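Local coordinates for hydrolase, alpha/beta hydrolase FOLD family (Staphylococcus aureus, PDB 2XMZ), which probably eliminates pyruvate from its precursor to give 2-succinyl-6-hydroxy-2,4-cyclohexadiene-1-carboxylate, a step of menaquinone biosynthesis, at residues G24-S29 / Q174-Q179; G93-L98 / Y191-M196; S109-E114 / K204-P209. All blocks are in the same frame, centred on the assembly; numbering follows the deposited sequence. Where two conformers were deposited one is given.

Interaction 1: residues G24-S29 / Q174-Q179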
loop_
_atom_site.group_PDB
_atom_site.type_symbol
_atom_site.label_atom_id
_atom_site.label_comp_id
_atom_site.label_asym_id
_atom_site.label_seq_id
_atom_site.Cartn_x
_atom_site.Cartn_y
_atom_site.Cartn_z
ATOM N N GLY A 24 2.221 3.614 0.389
ATOM C CA GLY A 24 3.049 3.259 -0.759
ATOM C C GLY A 24 4.497 3.740 -0.604
ATOM O O GLY A 24 4.848 4.383 0.396
ATOM N N PHE A 25 5.311 3.418 -1.596
ATOM C CA PHE A 25 6.716 3.778 -1.649
ATOM C C PHE A 25 6.919 5.291 -1.607
ATOM O O PHE A 25 6.127 6.051 -2.194
ATOM C CB PHE A 25 7.356 3.188 -2.907
ATOM C CG PHE A 25 8.819 3.512 -3.030
ATOM C CD1 PHE A 25 9.732 2.967 -2.128
ATOM C CD2 PHE A 25 9.278 4.356 -4.028
ATOM C CE1 PHE A 25 11.075 3.252 -2.216
ATOM C CE2 PHE A 25 10.639 4.658 -4.139
ATOM C CZ PHE A 25 11.547 4.105 -3.229
ATOM N N LEU A 26 7.966 5.732 -0.922
ATOM C CA LEU A 26 8.341 7.154 -0.882
ATOM C C LEU A 26 7.262 7.993 -0.208
ATOM O O LEU A 26 7.012 9.147 -0.580
ATOM C CB LEU A 26 8.590 7.710 -2.291
ATOM C CG LEU A 26 9.950 8.082 -2.891
ATOM C CD1 LEU A 26 9.726 9.028 -4.079
ATOM C CD2 LEU A 26 10.929 8.704 -1.922
ATOM N N SER A 27 6.610 7.411 0.782
ATOM C CA SER A 27 5.477 8.048 1.419
ATOM C C SER A 27 5.394 7.403 2.769
ATOM O O SER A 27 6.298 6.664 3.150
ATOM C CB SER A 27 4.201 7.787 0.605
ATOM O OG SER A 27 3.040 8.274 1.267
ATOM N N ASP A 28 4.344 7.708 3.524
ATOM C CA ASP A 28 4.145 7.048 4.787
ATOM C C ASP A 28 2.681 7.200 5.165
ATOM O O ASP A 28 1.842 7.638 4.347
ATOM C CB ASP A 28 5.114 7.575 5.886
ATOM C CG ASP A 28 5.078 9.078 6.051
ATOM O OD1 ASP A 28 6.147 9.726 5.943
ATOM O OD2 ASP A 28 4.003 9.642 6.313
ATOM N N SER A 29 2.396 6.888 6.420
ATOM C CA SER A 29 1.029 6.891 6.925
ATOM C C SER A 29 0.329 8.240 6.828
ATOM O O SER A 29 -0.901 8.290 6.850
ATOM C CB SER A 29 1.019 6.414 8.356
ATOM O OG SER A 29 1.324 5.023 8.369
ATOM N N GLN A 174 6.287 17.006 -0.303
ATOM C CA GLN A 174 6.851 17.111 1.031
ATOM C C GLN A 174 7.014 15.740 1.673
ATOM O O GLN A 174 8.051 15.467 2.296
ATOM C CB GLN A 174 5.987 18.048 1.905
ATOM C CG GLN A 174 6.305 18.046 3.399
ATOM C CD GLN A 174 5.737 16.844 4.137
ATOM O OE1 GLN A 174 6.392 16.277 5.016
ATOM N NE2 GLN A 174 4.519 16.437 3.768
ATOM N N GLN A 175 5.992 14.892 1.522
ATOM C CA GLN A 175 5.998 13.545 2.069
ATOM C C GLN A 175 7.137 12.725 1.465
ATOM O O GLN A 175 7.807 11.962 2.174
ATOM C CB GLN A 175 4.657 12.857 1.837
ATOM C CG GLN A 175 3.573 13.161 2.895
ATOM C CD GLN A 175 2.156 12.820 2.436
ATOM O OE1 GLN A 175 1.958 12.091 1.455
ATOM N NE2 GLN A 175 1.163 13.348 3.149
ATOM N N ARG A 176 7.361 12.896 0.165
ATOM C CA ARG A 176 8.463 12.223 -0.528
ATOM C C ARG A 176 9.848 12.764 -0.071
ATOM O O ARG A 176 10.771 11.991 0.224
ATOM C CB ARG A 176 8.296 12.372 -2.051
ATOM C CG ARG A 176 6.992 11.728 -2.619
ATOM C CD ARG A 176 6.909 11.949 -4.120
ATOM N NE ARG A 176 5.877 11.140 -4.772
ATOM C CZ ARG A 176 5.313 11.439 -5.939
ATOM N NH1 ARG A 176 5.664 12.540 -6.604
ATOM N NH2 ARG A 176 4.394 10.626 -6.448
ATOM N N LEU A 177 9.972 14.093 -0.006
ATOM C CA LEU A 177 11.239 14.763 0.343
ATOM C C LEU A 177 11.669 14.474 1.773
ATOM O O LEU A 177 12.861 14.562 2.117
ATOM C CB LEU A 177 11.133 16.277 0.118
ATOM C CG LEU A 177 10.993 16.764 -1.341
ATOM C CD1 LEU A 177 10.829 18.292 -1.412
ATOM C CD2 LEU A 177 12.162 16.315 -2.184
ATOM N N SER A 178 10.703 14.128 2.620
ATOM C CA SER A 178 11.019 13.865 4.015
ATOM C C SER A 178 11.502 12.433 4.215
ATOM O O SER A 178 11.991 12.093 5.285
ATOM C CB SER A 178 9.815 14.121 4.897
ATOM O OG SER A 178 8.876 13.095 4.680
ATOM N N GLN A 179 11.386 11.593 3.190
ATOM C CA GLN A 179 11.873 10.223 3.320
ATOM C C GLN A 179 13.385 10.221 3.303
ATOM O O GLN A 179 14.002 11.067 2.674
ATOM C CB GLN A 179 11.316 9.317 2.209
ATOM C CG GLN A 179 9.788 9.231 2.164
ATOM C CD GLN A 179 9.163 8.935 3.531
ATOM O OE1 GLN A 179 9.640 8.064 4.265
ATOM N NE2 GLN A 179 8.084 9.657 3.866
HETATM O O HOH W 1 4.667 9.326 -2.685
HETATM O O HOH W 2 2.732 10.582 -0.680
#
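Q179 and D28 supply the direct polar link between the loop 24-29 and the last part of helix 166-177 with the turn that follows. Q179 NE2 donates to D28 OD1 at 2.8 Å with an N-H...O angle of 151°; the acceptor lies close to the amide plane, whereas the nitrogen stands above the carboxylate plane, the planes being 64° apart. The second N-H of the same nitrogen goes to Q175 O, 2.9 Å from Q179 NE2, and Q179 OE1 accepts from G54 N, so the whole amide is tied down. S178 OG reaches Q175 O from the opposite face. D28 OD1, the oxygen that takes the Q179 bond, also forms a salt bridge with R30, while D28 N is buried with no partner.

Two waters extend the polar network. One accepts from R176 NE at 3.0 Å and donates to L26 O at 3.2 Å; the other joins S27 OG to Q175 OE1, which are too far apart to bond directly.

In the packing, L26 CD1 lies 4.1 Å from R176 CD, the side chains crossing at about a right angle, and R176 CA makes a C-H...O contact of 3.4 Å with L26 O. Q179 CG sits 3.7 Å from L26 C; the bend at chi2 (-49°) then brings CD near S27 O. The R176 guanidinium forms a cation-pi pair with F158.

The arrangement seats a helix of the probable cap, the helical insertion between strands 110-114 and 210-215, on the loop following strand 17-22, which in alpha/beta hydrolases commonly borders the active site.

Interaction 2: residues G93-L98 / Y191-M196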
loop_
_atom_site.group_PDB
_atom_site.type_symbol
_atom_site.label_atom_id
_atom_site.label_comp_id
_atom_site.label_asym_id
_atom_site.label_seq_id
_atom_site.Cartn_x
_atom_site.Cartn_y
_atom_site.Cartn_z
ATOM N N GLY A 93 2.357 -0.861 -0.449
ATOM C CA GLY A 93 1.649 -1.424 0.690
ATOM C C GLY A 93 0.621 -2.492 0.343
ATOM O O GLY A 93 0.303 -3.347 1.185
ATOM N N GLY A 94 0.094 -2.448 -0.882
ATOM C CA GLY A 94 -0.803 -3.501 -1.369
ATOM C C GLY A 94 -0.060 -4.772 -1.679
ATOM O O GLY A 94 -0.635 -5.857 -1.575
ATOM N N ARG A 95 1.218 -4.640 -2.054
ATOM C CA ARG A 95 2.062 -5.820 -2.295
ATOM C C ARG A 95 2.321 -6.517 -0.973
ATOM O O ARG A 95 2.244 -7.735 -0.870
ATOM C CB ARG A 95 3.379 -5.456 -2.993
ATOM C CG ARG A 95 3.170 -4.804 -4.387
ATOM C CD ARG A 95 4.473 -4.636 -5.171
ATOM N NE ARG A 95 5.400 -3.604 -4.663
ATOM C CZ ARG A 95 6.495 -3.858 -3.937
ATOM N NH1 ARG A 95 6.799 -5.115 -3.602
ATOM N NH2 ARG A 95 7.312 -2.858 -3.571
ATOM N N VAL A 96 2.589 -5.718 0.046
ATOM C CA VAL A 96 2.683 -6.221 1.396
ATOM C C VAL A 96 1.336 -6.826 1.859
ATOM O O VAL A 96 1.328 -7.906 2.453
ATOM C CB VAL A 96 3.200 -5.136 2.365
ATOM C CG1 VAL A 96 3.152 -5.620 3.816
ATOM C CG2 VAL A 96 4.611 -4.738 1.976
ATOM N N ALA A 97 0.217 -6.176 1.557
ATOM C CA ALA A 97 -1.071 -6.687 2.021
ATOM C C ALA A 97 -1.413 -8.000 1.337
ATOM O O ALA A 97 -1.952 -8.926 1.960
ATOM C CB ALA A 97 -2.196 -5.650 1.824
ATOM N N LEU A 98 -1.086 -8.118 0.052
ATOM C CA LEU A 98 -1.312 -9.408 -0.632
ATOM C C LEU A 98 -0.439 -10.507 -0.031
ATOM O O LEU A 98 -0.916 -11.608 0.250
ATOM C CB LEU A 98 -1.002 -9.271 -2.133
ATOM C CG LEU A 98 -2.151 -8.726 -2.988
ATOM C CD1 LEU A 98 -1.629 -8.320 -4.370
ATOM C CD2 LEU A 98 -3.223 -9.751 -3.143
ATOM N N TYR A 191 12.628 -5.074 -0.648
ATOM C CA TYR A 191 11.229 -5.485 -0.936
ATOM C C TYR A 191 10.583 -4.805 -2.132
ATOM O O TYR A 191 9.343 -4.769 -2.267
ATOM C CB TYR A 191 10.332 -5.498 0.306
ATOM C CG TYR A 191 10.030 -4.177 0.981
ATOM C CD1 TYR A 191 8.765 -3.596 0.849
ATOM C CD2 TYR A 191 10.965 -3.543 1.796
ATOM C CE1 TYR A 191 8.423 -2.435 1.507
ATOM C CE2 TYR A 191 10.642 -2.342 2.474
ATOM C CZ TYR A 191 9.356 -1.795 2.310
ATOM O OH TYR A 191 8.953 -0.636 2.940
ATOM N N GLY A 192 11.438 -4.311 -3.021
ATOM C CA GLY A 192 10.997 -3.849 -4.315
ATOM C C GLY A 192 10.299 -4.971 -5.049
ATOM O O GLY A 192 10.471 -6.174 -4.726
ATOM N N THR A 193 9.522 -4.585 -6.050
ATOM C CA THR A 193 8.673 -5.523 -6.783
ATOM C C THR A 193 9.485 -6.622 -7.431
ATOM O O THR A 193 9.025 -7.762 -7.528
ATOM C CB THR A 193 7.795 -4.794 -7.798
ATOM O OG1 THR A 193 6.980 -3.861 -7.080
ATOM C CG2 THR A 193 6.882 -5.796 -8.558
ATOM N N GLY A 194 10.710 -6.279 -7.824
ATOM C CA GLY A 194 11.621 -7.226 -8.439
ATOM C C GLY A 194 12.085 -8.293 -7.466
ATOM O O GLY A 194 12.466 -9.376 -7.885
ATOM N N GLN A 195 12.061 -7.984 -6.171
ATOM C CA GLN A 195 12.428 -8.950 -5.127
ATOM C C GLN A 195 11.259 -9.802 -4.667
ATOM O O GLN A 195 11.463 -10.865 -4.059
ATOM C CB GLN A 195 13.008 -8.248 -3.883
ATOM C CG GLN A 195 14.148 -7.277 -4.166
ATOM C CD GLN A 195 15.353 -7.923 -4.802
ATOM O OE1 GLN A 195 16.076 -7.279 -5.582
ATOM N NE2 GLN A 195 15.574 -9.201 -4.502
ATOM N N MET A 196 10.041 -9.327 -4.918
ATOM C CA MET A 196 8.852 -9.974 -4.393
ATOM C C MET A 196 8.596 -11.290 -5.108
ATOM O O MET A 196 8.737 -11.354 -6.334
ATOM C CB MET A 196 7.679 -9.048 -4.624
ATOM C CG MET A 196 6.374 -9.479 -4.030
ATOM S SD MET A 196 5.229 -8.218 -4.608
ATOM C CE MET A 196 3.710 -8.987 -4.091
#
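R95 reaches from helix 92-103 to Y191 O of segment 191-196, which follows helix 181-191. Helix 92-103 itself follows the strand and tight turn of a probable nucleophile elbow, the GxSxG motif of the alpha/beta hydrolase fold, whose last glycine is G93.

The hydrogen bonds all start from the guanidinium. NH1 and NH2 of R95 approach end-on and share a single acceptor, Y191 O, at 2.9 and 3.1 Å; the oxygen lies nearly in the guanidinium plane, and the N-H...O angle from NH1 is 152°. R95 NH1 also makes a weak bond to M196 SD at 3.6 Å, again at the edge of the group and nearly straight (165°). These in-plane partners at the edge limit the rotation of the guanidinium.

Close approach without bonding occurs over one face. The bend of R95 at chi3 (-71°) places NE 2.9 Å from T193 OG1, but the hydroxyl oxygen stands above the plane, toward its rim, where the N-H direction is poor for a hydrogen bond. The R95 and T193 side chains cross at about a right angle.

Apolar contacts complete the interface. V96 CG2 comes within 4.5 Å of Y191 CD1, while Y191 OH bonds to P51 O, and helix 66-77 lies against R95, V96 and Y191. M196, extended beyond CG, runs obliquely across the aliphatic part of R95: SD and CE of M196 each lie 3.7 Å from R95 CB, SD being also the atom that meets NH1.

Interaction 3: residues S109-E114 / K204-P209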
loop_
_atom_site.group_PDB
_atom_site.type_symbol
_atom_site.label_atom_id
_atom_site.label_comp_id
_atom_site.label_asym_id
_atom_site.label_seq_id
_atom_site.Cartn_x
_atom_site.Cartn_y
_atom_site.Cartn_z
ATOM N N SER A 109 -9.852 -10.401 8.197
ATOM C CA SER A 109 -11.254 -10.575 7.917
ATOM C C SER A 109 -11.585 -10.186 6.486
ATOM O O SER A 109 -12.325 -10.890 5.821
ATOM C CB SER A 109 -12.080 -9.758 8.890
ATOM O OG SER A 109 -12.244 -10.504 10.082
ATOM N N ASN A 110 -11.013 -9.074 6.033
ATOM C CA ASN A 110 -11.227 -8.531 4.677
ATOM C C ASN A 110 -9.921 -7.973 4.128
ATOM O O ASN A 110 -8.983 -7.646 4.893
ATOM C CB ASN A 110 -12.246 -7.370 4.669
ATOM C CG ASN A 110 -13.580 -7.744 5.282
ATOM O OD1 ASN A 110 -14.386 -8.451 4.677
ATOM N ND2 ASN A 110 -13.839 -7.232 6.473
ATOM N N LEU A 111 -9.878 -7.815 2.810
ATOM C CA LEU A 111 -8.691 -7.299 2.154
ATOM C C LEU A 111 -9.042 -6.169 1.213
ATOM O O LEU A 111 -10.007 -6.251 0.473
ATOM C CB LEU A 111 -7.967 -8.422 1.412
ATOM C CG LEU A 111 -6.639 -8.084 0.732
ATOM C CD1 LEU A 111 -5.521 -7.665 1.753
ATOM C CD2 LEU A 111 -6.195 -9.256 -0.129
ATOM N N ILE A 112 -8.272 -5.086 1.256
ATOM C CA ILE A 112 -8.500 -3.987 0.308
ATOM C C ILE A 112 -7.197 -3.615 -0.353
ATOM O O ILE A 112 -6.173 -3.400 0.306
ATOM C CB ILE A 112 -9.182 -2.716 0.914
ATOM C CG1 ILE A 112 -10.494 -3.080 1.593
ATOM C CG2 ILE A 112 -9.480 -1.723 -0.206
ATOM C CD1 ILE A 112 -11.111 -1.944 2.496
ATOM N N LEU A 113 -7.258 -3.538 -1.675
ATOM C CA LEU A 113 -6.097 -3.308 -2.502
ATOM C C LEU A 113 -6.350 -2.106 -3.407
ATOM O O LEU A 113 -7.323 -2.088 -4.176
ATOM C CB LEU A 113 -5.848 -4.556 -3.365
ATOM C CG LEU A 113 -5.708 -5.869 -2.566
ATOM C CD1 LEU A 113 -5.594 -7.025 -3.536
ATOM C CD2 LEU A 113 -4.501 -5.839 -1.650
ATOM N N GLU A 114 -5.459 -1.126 -3.335
ATOM C CA GLU A 114 -5.565 0.049 -4.164
ATOM C C GLU A 114 -4.339 0.139 -5.043
ATOM O O GLU A 114 -3.191 0.235 -4.553
ATOM C CB GLU A 114 -5.699 1.335 -3.333
ATOM C CG GLU A 114 -5.762 2.601 -4.221
ATOM C CD GLU A 114 -5.464 3.895 -3.475
ATOM O OE1 GLU A 114 -5.221 3.861 -2.247
ATOM O OE2 GLU A 114 -5.441 4.958 -4.134
ATOM N N LYS A 204 -5.599 -17.274 -5.517
ATOM C CA LYS A 204 -6.741 -18.135 -5.272
ATOM C C LYS A 204 -6.815 -18.629 -3.825
ATOM O O LYS A 204 -7.860 -19.074 -3.386
ATOM C CB LYS A 204 -6.792 -19.324 -6.256
ATOM C CG LYS A 204 -5.619 -20.274 -6.192
ATOM C CD LYS A 204 -5.766 -21.334 -7.275
ATOM C CE LYS A 204 -4.435 -21.779 -7.798
ATOM N NZ LYS A 204 -3.631 -22.442 -6.740
ATOM N N GLU A 205 -5.716 -18.511 -3.085
ATOM C CA GLU A 205 -5.699 -18.920 -1.695
ATOM C C GLU A 205 -6.379 -17.890 -0.814
ATOM O O GLU A 205 -6.735 -18.189 0.301
ATOM C CB GLU A 205 -4.265 -19.108 -1.209
ATOM C CG GLU A 205 -3.414 -19.975 -2.124
ATOM C CD GLU A 205 -2.105 -20.347 -1.468
ATOM O OE1 GLU A 205 -1.275 -21.003 -2.120
ATOM O OE2 GLU A 205 -1.903 -19.958 -0.298
ATOM N N ILE A 206 -6.550 -16.674 -1.311
ATOM C CA ILE A 206 -7.099 -15.585 -0.497
ATOM C C ILE A 206 -8.610 -15.748 -0.483
ATOM O O ILE A 206 -9.245 -15.481 -1.477
ATOM C CB ILE A 206 -6.708 -14.187 -1.093
ATOM C CG1 ILE A 206 -5.193 -14.003 -1.083
ATOM C CG2 ILE A 206 -7.392 -13.030 -0.317
ATOM C CD1 ILE A 206 -4.776 -12.716 -1.746
ATOM N N LYS A 207 -9.182 -16.187 0.636
ATOM C CA LYS A 207 -10.610 -16.494 0.679
ATOM C C LYS A 207 -11.488 -15.376 1.249
ATOM O O LYS A 207 -12.710 -15.470 1.174
ATOM C CB LYS A 207 -10.885 -17.779 1.478
ATOM C CG LYS A 207 -9.980 -18.966 1.184
ATOM C CD LYS A 207 -10.006 -19.383 -0.273
ATOM C CE LYS A 207 -9.138 -20.619 -0.446
ATOM N NZ LYS A 207 -8.895 -20.934 -1.876
ATOM N N VAL A 208 -10.877 -14.344 1.836
ATOM C CA VAL A 208 -11.637 -13.295 2.524
ATOM C C VAL A 208 -12.247 -12.341 1.498
ATOM O O VAL A 208 -11.747 -12.240 0.377
ATOM C CB VAL A 208 -10.769 -12.523 3.581
ATOM C CG1 VAL A 208 -10.336 -13.478 4.714
ATOM C CG2 VAL A 208 -9.568 -11.831 2.947
ATOM N N PRO A 209 -13.351 -11.665 1.865
ATOM C CA PRO A 209 -13.861 -10.654 0.951
ATOM C C PRO A 209 -12.765 -9.643 0.607
ATOM O O PRO A 209 -12.079 -9.152 1.502
ATOM C CB PRO A 209 -14.987 -9.998 1.745
ATOM C CG PRO A 209 -15.487 -11.137 2.667
ATOM C CD PRO A 209 -14.250 -11.912 3.011
#
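L111 N donates to P209 O at 2.9 Å, with an N-H...O angle of 159° and the donor in the carbonyl plane. The same oxygen receives a C-H...O contact from N110 CA at 3.3 Å, so two successive residues of strand 110-114 address one carbonyl. Further backbone bonds join L111 to L211 and, on the other edge of the strand, N110 to I85 and L87.

The touching parts, 109-111 and 206-209, run 99° apart, and a single main-chain hydrogen bond joins them. V208 meets backbone: its CB packs 3.2 Å from S109 O, with CG1 against the same oxygen, while CG2 turns toward the peptide between N110 and L111. N110 places its amide obliquely beside the proline ring, OD1 lying 3.4 Å from P209 CB and 3.5 Å from P209 CG; ND2 of N110 bonds instead to T86 OG1 of the neighbouring strand.

The apolar part packs against helix 92-103. L111 CG is anti to the backbone N (chi1 -176°); CD2 beyond it lies 4.0 Å from I206 CG2 and 4.1 Å from I206 CD1, the side chains crossing at about a right angle. L111 CB adds a contact of 4.1 Å with V208 CG2. L111 also touches A101, and I206 touches I102. On another side N110 and P209 both meet E266 of helix 252-266.

The contact thus marks where the chain, returning from the helices of the probable cap, enters strand 210-215 and pairs parallel with strand 110-114 in the central sheet of the alpha/beta hydrolase fold.

How the interactions relate
Interactions 2 and 3 touch through L98 of helix 92-103, whose CD2 lies 3.6 Å from L113 CD1, and their centres are 15 Å apart. Interaction 1 stands about 26 Å from interaction 3, centre to centre, across the middle of the chain, and comes within about 4 Å of interaction 2 at the nearest atoms without touching it. Interactions 1 and 2 are buried and join the probable cap, or the segment leaving it, to a loop or helix of the core, by an amide and water network and by an arginine respectively. The 109-114/204-209 contact is partly buried and lies where the loop leading into strand 210-215 makes one main-chain bond to strand 110-114, besides aliphatic packing.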